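Long-range contacts in endoglucanase (Clostridium thermocellum, PDB 2YIK), which probably hydrolyses internal beta-1,4-glucosidic bonds of cellulose, acting as an endoglucanase in plant polysaccharide breakdown: residues W362-Q366 with V405-H410; W136-E140 with C327-E331; W314-W318 with R394-A399. All coordinates share one frame; numbering follows the deposited sequence.

Contact 1: W362-Q366 with V405-H410; sequences WKPIQ and VYDKHH
The indole of W362 meets Y406, H409 and H410 in an aromatic cluster where helix 392-408 ends and the chain leaves it. Two of these rings point an edge at the tryptophan. H410 approaches over one face of the five-membered ring in an edge-to-face pair, the planes at 69°. Its CE1 lies 3.5 Å from CD2 of W362. Y406 turns its edge toward the six-membered ring in an offset edge-to-face pair, the planes 77° apart. Here CD2 of Y406 is 3.7 Å from CE3 of W362. H409 differs: its ring is nearly parallel to the indole but slid aside, so that mainly its CB touches, 3.6 Å from CZ2 of W362.

Aliphatic contacts flank the rings. With CG1 anti to the carbonyl carbon (chi1 -80°), I365 puts CG2 against CD2 of Y406, while CG1 of V405 sits near the plane of the indole at its rim.

The polar bonds serve to fix the rings. ND1 of H410 donates to the carbonyl O of Y406 (2.6 Å), a bond close to the imidazole plane, and the same imidazole lies over CZ of the Y406 ring. NE1 of W362 is hydrogen-bonded to OD2 of D334, and NE2 of H409 to OE1 of E140. With ND1 committed to the backbone, the rotation of H410 is set and its CE1-NE2 edge is left to meet the indole; the two segments are thus joined by ring and methyl contacts, while the hydrogen bonds run within segment 405-410 or to residues outside both segments.

Contact 2: W136-E140 with C327-E331; sequences WGYYE and CILAE
Helices 124-140 and 322-336, two helices of the family 9 catalytic domain, are bridged here by long side chains, led by W136 reaching C327 and I328. The indole is thrown across with CG anti to the backbone N (chi1 162°). CD1 of I328 lies over one face of its six-membered ring, a CH-pi contact 4.1 Å from the centroid. CB of C327 comes within 3.6 Å of CH2 of W136. The sulfur of C327 stands at the ring's edge rather than above it.

The local axes approach no closer than 13.7 Å. They run in nearly the same direction, 28° apart, which fits two helices of the inner ring, probably facing each other across the core of the (alpha/alpha)6 barrel of this family. At that separation the backbones do not pack directly, and the space between is filled by aromatic and acidic groups, with V405 of helix 392-408 against W136, E140 and E331.

Next to the indole, the extended chain of E331 and that of E140 approach from opposite directions. E140 OE2 and E331 OE2 are modelled 2.5 Å apart, a doubtful spacing because E140 OE2 also clashes with W136. Besides its bond from H409, E140 OE1 forms a salt bridge with NZ of K408. Water 1 donates to OE1 of E331 (2.7 Å). It is also hydrogen-bonded to OH of Y139 (2.7 Å), lying in the plane of the tyrosine ring.

Contact 3: W314-W318 with R394-A399; sequences WIHCW and RYNTAA
The carbonyl O of H316, packed 3.2 Å from CB of A398, accepts a 2.7 Å hydrogen bond from water 3. The same water donates to the carbonyl O of R394 (3.1 Å) and thereby bridges the two backbones; A398 N bonds that R394 oxygen only weakly. Two further waters join side chains. Water 2 accepts from NE1 of W314 and is bonded to OH of Y395 at 2.8 Å. Water 4 lies in the plane of the W318 indole, accepts from its NE1 (2.8 Å) and takes a weak bond from NH1 of R394.

The arginine bends at chi2 (-98°) and chi3 (-52°), which folds it back over its neighbour. Its NE lies 3.6 Å above the centre of the Y395 ring, and the edge of its guanidinium faces the W318 NE1. Bonds from NE and NH2 to the carbonyls of G391 and W390 hold the planar group in this position.

Apolar contacts fill the rest. I315 points at the helix, its CG2 3.9 Å from CB of Y395 and its CG1 against CB of A398; the modelled position of its CD1 at A399 is doubtful. CB of C317 meets the Y395 ring at its edge, 4.0 Å from CE1. W372 of helix 363-373 closes over I315, Y395 and A399. A connecting loop laid along a barrel helix, just before its chain enters helix 322-336, is in keeping with the (alpha/alpha)6 barrel of family 9 glycoside hydrolases.

Overall arrangement
Contacts 1 and 3 share helix 392-408, the former at its C-terminal end and the latter nearer its start, with centres about 15 Å apart. Contact 2 is buried beside both: E140 takes H409 and K408 of contact 1, A330 packs on W362, and the ring of W136 touches H316 of contact 3. Burial falls off toward contact 1, the most peripheral, where several rings are only partly covered and aromatic edges and faces do the work. Contact 2 sets two carboxylates among aromatic groups in the interior. Contact 3, also mostly buried, is the one where three waters mediate between loop and helix.

Contact 1: W362-Q366 with V405-H410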
loop_
_atom_site.group_PDB
_atom_site.type_symbol
_atom_site.label_atom_id
_atom_site.label_comp_id
_atom_site.label_asym_id
_atom_site.label_seq_id
_atom_site.Cartn_x
_atom_site.Cartn_y
_atom_site.Cartn_z
ATOM N N TRP A 362 -11.528 -19.770 2.370
ATOM C CA TRP A 362 -12.196 -18.568 2.883
ATOM C C TRP A 362 -12.363 -18.574 4.410
ATOM O O TRP A 362 -12.594 -17.524 5.015
ATOM C CB TRP A 362 -13.584 -18.394 2.255
ATOM C CG TRP A 362 -13.592 -17.722 0.916
ATOM C CD1 TRP A 362 -14.060 -18.245 -0.255
ATOM C CD2 TRP A 362 -13.136 -16.394 0.606
ATOM N NE1 TRP A 362 -13.925 -17.331 -1.272
ATOM C CE2 TRP A 362 -13.355 -16.183 -0.773
ATOM C CE3 TRP A 362 -12.551 -15.361 1.358
ATOM C CZ2 TRP A 362 -13.027 -14.989 -1.420
ATOM C CZ3 TRP A 362 -12.219 -14.164 0.716
ATOM C CH2 TRP A 362 -12.458 -13.993 -0.661
ATOM N N LYS A 363 -12.247 -19.747 5.031
ATOM C CA LYS A 363 -12.435 -19.870 6.476
ATOM C C LYS A 363 -11.536 -18.964 7.319
ATOM O O LYS A 363 -12.004 -18.345 8.274
ATOM C CB LYS A 363 -12.283 -21.340 6.907
ATOM C CG LYS A 363 -12.609 -21.614 8.370
ATOM C CD LYS A 363 -13.967 -21.044 8.757
ATOM C CE LYS A 363 -14.400 -21.493 10.154
ATOM N NZ LYS A 363 -15.767 -20.978 10.456
ATOM N N PRO A 364 -10.239 -18.863 6.983
ATOM C CA PRO A 364 -9.402 -17.984 7.807
ATOM C C PRO A 364 -9.882 -16.532 7.814
ATOM O O PRO A 364 -9.740 -15.825 8.816
ATOM C CB PRO A 364 -8.022 -18.134 7.175
ATOM C CG PRO A 364 -8.045 -19.546 6.671
ATOM C CD PRO A 364 -9.414 -19.626 6.030
ATOM N N ILE A 365 -10.448 -16.089 6.695
ATOM C CA ILE A 365 -10.942 -14.724 6.593
ATOM C C ILE A 365 -12.318 -14.601 7.245
ATOM O O ILE A 365 -12.678 -13.541 7.753
ATOM C CB ILE A 365 -10.978 -14.263 5.109
ATOM C CG1 ILE A 365 -9.566 -13.842 4.668
ATOM C CG2 ILE A 365 -11.989 -13.136 4.917
ATOM C CD1 ILE A 365 -9.000 -12.667 5.457
ATOM N N GLN A 366 -13.083 -15.688 7.247
ATOM C CA GLN A 366 -14.389 -15.651 7.887
ATOM C C GLN A 366 -14.133 -15.502 9.388
ATOM O O GLN A 366 -14.864 -14.800 10.090
ATOM C CB GLN A 366 -15.185 -16.930 7.605
ATOM C CG GLN A 366 -16.586 -16.903 8.208
ATOM C CD GLN A 366 -17.347 -18.210 8.033
ATOM O OE1 GLN A 366 -18.410 -18.402 8.623
ATOM N NE2 GLN A 366 -16.807 -19.111 7.224
ATOM N N VAL A 405 -14.660 -7.297 0.336
ATOM C CA VAL A 405 -14.162 -8.250 -0.648
ATOM C C VAL A 405 -14.818 -9.622 -0.405
ATOM O O VAL A 405 -15.181 -10.329 -1.347
ATOM C CB VAL A 405 -12.615 -8.378 -0.563
ATOM C CG1 VAL A 405 -12.143 -9.637 -1.290
ATOM C CG2 VAL A 405 -11.967 -7.143 -1.175
ATOM N N TYR A 406 -14.983 -9.986 0.864
ATOM C CA TYR A 406 -15.604 -11.265 1.205
ATOM C C TYR A 406 -17.044 -11.302 0.694
ATOM O O TYR A 406 -17.469 -12.290 0.085
ATOM C CB TYR A 406 -15.610 -11.485 2.721
ATOM C CG TYR A 406 -16.177 -12.826 3.139
ATOM C CD1 TYR A 406 -17.552 -13.008 3.292
ATOM C CD2 TYR A 406 -15.342 -13.915 3.371
ATOM C CE1 TYR A 406 -18.078 -14.242 3.662
ATOM C CE2 TYR A 406 -15.854 -15.151 3.748
ATOM C CZ TYR A 406 -17.222 -15.308 3.893
ATOM O OH TYR A 406 -17.737 -16.521 4.293
ATOM N N ASP A 407 -17.792 -10.230 0.939
ATOM C CA ASP A 407 -19.178 -10.185 0.493
ATOM C C ASP A 407 -19.282 -10.189 -1.023
ATOM O O ASP A 407 -20.196 -10.802 -1.582
ATOM C CB ASP A 407 -19.906 -8.962 1.072
ATOM C CG ASP A 407 -20.310 -9.160 2.533
ATOM O OD1 ASP A 407 -20.058 -10.259 3.072
ATOM O OD2 ASP A 407 -20.878 -8.226 3.142
ATOM N N LYS A 408 -18.347 -9.516 -1.689
ATOM C CA LYS A 408 -18.375 -9.486 -3.140
ATOM C C LYS A 408 -18.278 -10.910 -3.672
ATOM O O LYS A 408 -19.005 -11.294 -4.592
ATOM C CB LYS A 408 -17.216 -8.671 -3.710
ATOM C CG LYS A 408 -17.126 -8.775 -5.230
ATOM C CD LYS A 408 -15.838 -8.185 -5.784
ATOM C CE LYS A 408 -15.650 -8.589 -7.252
ATOM N NZ LYS A 408 -14.321 -8.185 -7.793
ATOM N N HIS A 409 -17.398 -11.701 -3.068
ATOM C CA HIS A 409 -17.189 -13.064 -3.513
ATOM C C HIS A 409 -18.121 -14.116 -2.938
ATOM O O HIS A 409 -17.922 -15.316 -3.143
ATOM C CB HIS A 409 -15.728 -13.428 -3.284
ATOM C CG HIS A 409 -14.792 -12.618 -4.119
ATOM N ND1 HIS A 409 -14.617 -12.848 -5.471
ATOM C CD2 HIS A 409 -14.049 -11.524 -3.832
ATOM C CE1 HIS A 409 -13.815 -11.932 -5.971
ATOM N NE2 HIS A 409 -13.454 -11.112 -4.997
ATOM N N HIS A 410 -19.147 -13.662 -2.231
ATOM C CA HIS A 410 -20.138 -14.561 -1.664
ATOM C C HIS A 410 -21.536 -14.059 -2.009
ATOM O O HIS A 410 -22.311 -13.688 -1.130
ATOM C CB HIS A 410 -19.971 -14.685 -0.141
ATOM C CG HIS A 410 -18.760 -15.463 0.267
ATOM N ND1 HIS A 410 -17.486 -14.927 0.247
ATOM C CD2 HIS A 410 -18.605 -16.762 0.618
ATOM C CE1 HIS A 410 -16.608 -15.858 0.562
ATOM N NE2 HIS A 410 -17.263 -16.987 0.792
#

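Contact 2: W136-E140 with C327-E331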
loop_
_atom_site.group_PDB
_atom_site.type_symbol
_atom_site.label_atom_id
_atom_site.label_comp_id
_atom_site.label_asym_id
_atom_site.label_seq_id
_atom_site.Cartn_x
_atom_site.Cartn_y
_atom_site.Cartn_z
ATOM N N TRP A 136 -5.103 -3.616 -5.338
ATOM C CA TRP A 136 -5.953 -4.712 -4.846
ATOM C C TRP A 136 -7.395 -4.188 -4.861
ATOM O O TRP A 136 -8.294 -4.833 -5.407
ATOM C CB TRP A 136 -5.393 -5.042 -3.442
ATOM C CG TRP A 136 -6.078 -5.816 -2.285
ATOM C CD1 TRP A 136 -5.737 -5.678 -0.955
ATOM C CD2 TRP A 136 -7.026 -6.900 -2.322
ATOM N NE1 TRP A 136 -6.391 -6.584 -0.181
ATOM C CE2 TRP A 136 -7.194 -7.341 -0.976
ATOM C CE3 TRP A 136 -7.749 -7.524 -3.336
ATOM C CZ2 TRP A 136 -8.042 -8.386 -0.635
ATOM C CZ3 TRP A 136 -8.590 -8.560 -2.988
ATOM C CH2 TRP A 136 -8.738 -8.978 -1.645
ATOM N N GLY A 137 -7.605 -2.994 -4.312
ATOM C CA GLY A 137 -8.940 -2.418 -4.296
ATOM C C GLY A 137 -9.472 -2.071 -5.684
ATOM O O GLY A 137 -10.650 -2.291 -5.982
ATOM N N TYR A 138 -8.608 -1.515 -6.531
ATOM C CA TYR A 138 -8.995 -1.141 -7.891
ATOM C C TYR A 138 -9.347 -2.406 -8.676
ATOM O O TYR A 138 -10.298 -2.426 -9.449
ATOM C CB TYR A 138 -7.847 -0.379 -8.572
ATOM C CG TYR A 138 -8.187 0.187 -9.933
ATOM C CD1 TYR A 138 -9.289 1.032 -10.107
ATOM C CD2 TYR A 138 -7.412 -0.122 -11.048
ATOM C CE1 TYR A 138 -9.611 1.550 -11.365
ATOM C CE2 TYR A 138 -7.728 0.389 -12.311
ATOM C CZ TYR A 138 -8.830 1.222 -12.462
ATOM O OH TYR A 138 -9.180 1.688 -13.711
ATOM N N TYR A 139 -8.583 -3.470 -8.461
ATOM C CA TYR A 139 -8.841 -4.737 -9.135
ATOM C C TYR A 139 -10.203 -5.312 -8.738
ATOM O O TYR A 139 -10.954 -5.780 -9.593
ATOM C CB TYR A 139 -7.737 -5.744 -8.793
ATOM C CG TYR A 139 -8.033 -7.175 -9.209
ATOM C CD1 TYR A 139 -8.031 -7.562 -10.554
ATOM C CD2 TYR A 139 -8.330 -8.138 -8.251
ATOM C CE1 TYR A 139 -8.323 -8.891 -10.928
ATOM C CE2 TYR A 139 -8.627 -9.453 -8.609
ATOM C CZ TYR A 139 -8.622 -9.826 -9.941
ATOM O OH TYR A 139 -8.930 -11.140 -10.259
ATOM N N GLU A 140 -10.517 -5.269 -7.444
ATOM C CA GLU A 140 -11.780 -5.799 -6.939
ATOM C C GLU A 140 -12.995 -4.960 -7.298
ATOM O O GLU A 140 -14.020 -5.498 -7.714
ATOM C CB GLU A 140 -11.750 -5.928 -5.409
ATOM C CG GLU A 140 -10.739 -6.902 -4.856
ATOM C CD GLU A 140 -11.180 -8.352 -4.957
ATOM O OE1 GLU A 140 -12.277 -8.629 -5.476
ATOM O OE2 GLU A 140 -10.421 -9.226 -4.510
ATOM N N CYS A 327 -7.176 -14.000 1.057
ATOM C CA CYS A 327 -8.262 -13.604 0.165
ATOM C C CYS A 327 -7.966 -14.002 -1.280
ATOM O O CYS A 327 -8.830 -14.534 -1.978
ATOM C CB CYS A 327 -8.487 -12.086 0.222
ATOM S SG CYS A 327 -9.271 -11.470 1.725
ATOM N N ILE A 328 -6.741 -13.751 -1.725
ATOM C CA ILE A 328 -6.378 -14.068 -3.094
ATOM C C ILE A 328 -6.355 -15.575 -3.338
ATOM O O ILE A 328 -6.850 -16.045 -4.364
ATOM C CB ILE A 328 -5.020 -13.433 -3.472
ATOM C CG1 ILE A 328 -5.068 -11.928 -3.185
ATOM C CG2 ILE A 328 -4.713 -13.685 -4.958
ATOM C CD1 ILE A 328 -6.215 -11.225 -3.854
ATOM N N LEU A 329 -5.791 -16.329 -2.398
ATOM C CA LEU A 329 -5.752 -17.778 -2.527
ATOM C C LEU A 329 -7.180 -18.324 -2.560
ATOM O O LEU A 329 -7.468 -19.291 -3.256
ATOM C CB LEU A 329 -4.962 -18.404 -1.370
ATOM C CG LEU A 329 -3.439 -18.223 -1.446
ATOM C CD1 LEU A 329 -2.775 -18.828 -0.218
ATOM C CD2 LEU A 329 -2.911 -18.892 -2.709
ATOM N N ALA A 330 -8.083 -17.693 -1.819
ATOM C CA ALA A 330 -9.466 -18.145 -1.806
ATOM C C ALA A 330 -10.142 -17.836 -3.144
ATOM O O ALA A 330 -10.922 -18.646 -3.650
ATOM C CB ALA A 330 -10.226 -17.489 -0.663
ATOM N N GLU A 331 -9.851 -16.667 -3.710
ATOM C CA GLU A 331 -10.433 -16.294 -4.997
ATOM C C GLU A 331 -9.874 -17.221 -6.073
ATOM O O GLU A 331 -10.574 -17.579 -7.007
ATOM C CB GLU A 331 -10.119 -14.830 -5.331
ATOM C CG GLU A 331 -10.758 -13.844 -4.362
ATOM C CD GLU A 331 -10.430 -12.384 -4.653
ATOM O OE1 GLU A 331 -10.015 -12.051 -5.782
ATOM O OE2 GLU A 331 -10.601 -11.559 -3.735
HETATM O O HOH W 1 -10.000 -12.807 -8.426
#

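Contact 3: W314-W318 with R394-A399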
loop_
_atom_site.group_PDB
_atom_site.type_symbol
_atom_site.label_atom_id
_atom_site.label_comp_id
_atom_site.label_asym_id
_atom_site.label_seq_id
_atom_site.Cartn_x
_atom_site.Cartn_y
_atom_site.Cartn_z
ATOM N N TRP A 314 -4.089 -10.881 13.013
ATOM C CA TRP A 314 -3.884 -9.445 12.849
ATOM C C TRP A 314 -4.848 -8.951 11.752
ATOM O O TRP A 314 -5.904 -9.578 11.550
ATOM C CB TRP A 314 -2.394 -9.265 12.444
ATOM C CG TRP A 314 -1.803 -7.979 12.902
ATOM C CD1 TRP A 314 -1.268 -7.003 12.118
ATOM C CD2 TRP A 314 -1.726 -7.496 14.251
ATOM N NE1 TRP A 314 -0.860 -5.939 12.887
ATOM C CE2 TRP A 314 -1.126 -6.218 14.202
ATOM C CE3 TRP A 314 -2.097 -8.027 15.496
ATOM C CZ2 TRP A 314 -0.903 -5.453 15.345
ATOM C CZ3 TRP A 314 -1.872 -7.260 16.640
ATOM C CH2 TRP A 314 -1.277 -5.992 16.555
ATOM N N ILE A 315 -4.534 -7.865 11.031
ATOM C CA ILE A 315 -5.339 -7.484 9.878
ATOM C C ILE A 315 -4.357 -7.054 8.748
ATOM O O ILE A 315 -3.145 -6.986 8.980
ATOM C CB ILE A 315 -6.592 -6.489 10.221
ATOM C CG1 ILE A 315 -7.438 -6.338 8.952
ATOM C CG2 ILE A 315 -6.147 -5.233 10.880
ATOM C CD1 ILE A 315 -8.843 -6.822 9.265
ATOM N N HIS A 316 -4.847 -6.860 7.531
ATOM C CA HIS A 316 -3.966 -6.519 6.430
ATOM C C HIS A 316 -3.234 -5.186 6.710
ATOM O O HIS A 316 -3.885 -4.194 7.001
ATOM C CB HIS A 316 -4.826 -6.467 5.154
ATOM C CG HIS A 316 -4.056 -6.311 3.890
ATOM N ND1 HIS A 316 -3.398 -7.345 3.265
ATOM C CD2 HIS A 316 -3.896 -5.226 3.067
ATOM C CE1 HIS A 316 -2.876 -6.927 2.124
ATOM N NE2 HIS A 316 -3.172 -5.642 1.992
ATOM N N CYS A 317 -1.901 -5.155 6.627
ATOM C CA CYS A 317 -1.138 -3.914 6.860
ATOM C C CYS A 317 0.279 -4.056 6.307
ATOM O O CYS A 317 0.708 -5.167 6.002
ATOM C CB CYS A 317 -1.072 -3.580 8.353
ATOM S SG CYS A 317 -0.255 -4.833 9.352
ATOM N N TRP A 318 1.017 -2.953 6.199
ATOM C CA TRP A 318 2.367 -3.026 5.644
ATOM C C TRP A 318 3.269 -4.083 6.274
ATOM O O TRP A 318 4.132 -4.633 5.601
ATOM C CB TRP A 318 3.072 -1.657 5.697
ATOM C CG TRP A 318 3.430 -1.163 7.075
ATOM C CD1 TRP A 318 2.751 -0.243 7.813
ATOM C CD2 TRP A 318 4.576 -1.554 7.861
ATOM N NE1 TRP A 318 3.384 -0.047 9.019
ATOM C CE2 TRP A 318 4.471 -0.847 9.088
ATOM C CE3 TRP A 318 5.610 -2.468 7.677
ATOM C CZ2 TRP A 318 5.451 -0.982 10.093
ATOM C CZ3 TRP A 318 6.570 -2.600 8.683
ATOM C CH2 TRP A 318 6.462 -1.882 9.889
ATOM N N ARG A 394 -6.224 3.034 10.020
ATOM C CA ARG A 394 -5.543 2.273 8.992
ATOM C C ARG A 394 -5.893 0.788 9.119
ATOM O O ARG A 394 -6.101 0.100 8.117
ATOM C CB ARG A 394 -4.035 2.525 9.117
ATOM C CG ARG A 394 -3.128 1.532 8.430
ATOM C CD ARG A 394 -2.636 0.510 9.431
ATOM N NE ARG A 394 -2.059 1.146 10.610
ATOM C CZ ARG A 394 -0.766 1.147 10.918
ATOM N NH1 ARG A 394 0.118 0.544 10.133
ATOM N NH2 ARG A 394 -0.360 1.726 12.038
ATOM N N TYR A 395 -5.981 0.300 10.354
ATOM C CA TYR A 395 -6.334 -1.099 10.602
ATOM C C TYR A 395 -7.819 -1.329 10.358
ATOM O O TYR A 395 -8.218 -2.319 9.743
ATOM C CB TYR A 395 -6.019 -1.487 12.046
ATOM C CG TYR A 395 -4.555 -1.472 12.389
ATOM C CD1 TYR A 395 -3.639 -2.170 11.612
ATOM C CD2 TYR A 395 -4.092 -0.819 13.533
ATOM C CE1 TYR A 395 -2.294 -2.229 11.965
ATOM C CE2 TYR A 395 -2.743 -0.873 13.897
ATOM C CZ TYR A 395 -1.855 -1.586 13.106
ATOM O OH TYR A 395 -0.529 -1.678 13.456
ATOM N N ASN A 396 -8.632 -0.405 10.863
ATOM C CA ASN A 396 -10.073 -0.504 10.721
ATOM C C ASN A 396 -10.508 -0.545 9.257
ATOM O O ASN A 396 -11.297 -1.402 8.870
ATOM C CB ASN A 396 -10.754 0.669 11.435
ATOM C CG ASN A 396 -12.272 0.549 11.440
ATOM O OD1 ASN A 396 -12.931 0.797 10.435
ATOM N ND2 ASN A 396 -12.827 0.153 12.575
ATOM N N THR A 397 -10.000 0.377 8.444
ATOM C CA THR A 397 -10.374 0.400 7.034
ATOM C C THR A 397 -9.862 -0.830 6.274
ATOM O O THR A 397 -10.460 -1.228 5.275
ATOM C CB THR A 397 -9.910 1.712 6.338
ATOM O OG1 THR A 397 -8.505 1.916 6.534
ATOM C CG2 THR A 397 -10.688 2.895 6.900
ATOM N N ALA A 398 -8.778 -1.436 6.760
ATOM C CA ALA A 398 -8.242 -2.645 6.136
ATOM C C ALA A 398 -9.241 -3.771 6.388
ATOM O O ALA A 398 -9.488 -4.606 5.516
ATOM C CB ALA A 398 -6.895 -3.001 6.731
ATOM N N ALA A 399 -9.812 -3.797 7.589
ATOM C CA ALA A 399 -10.810 -4.807 7.927
ATOM C C ALA A 399 -12.049 -4.554 7.074
ATOM O O ALA A 399 -12.695 -5.492 6.610
ATOM C CB ALA A 399 -11.168 -4.731 9.412
HETATM O O HOH W 2 1.194 -3.613 12.390
HETATM O O HOH W 3 -3.588 -1.512 7.384
HETATM O O HOH W 4 2.693 2.179 10.530
#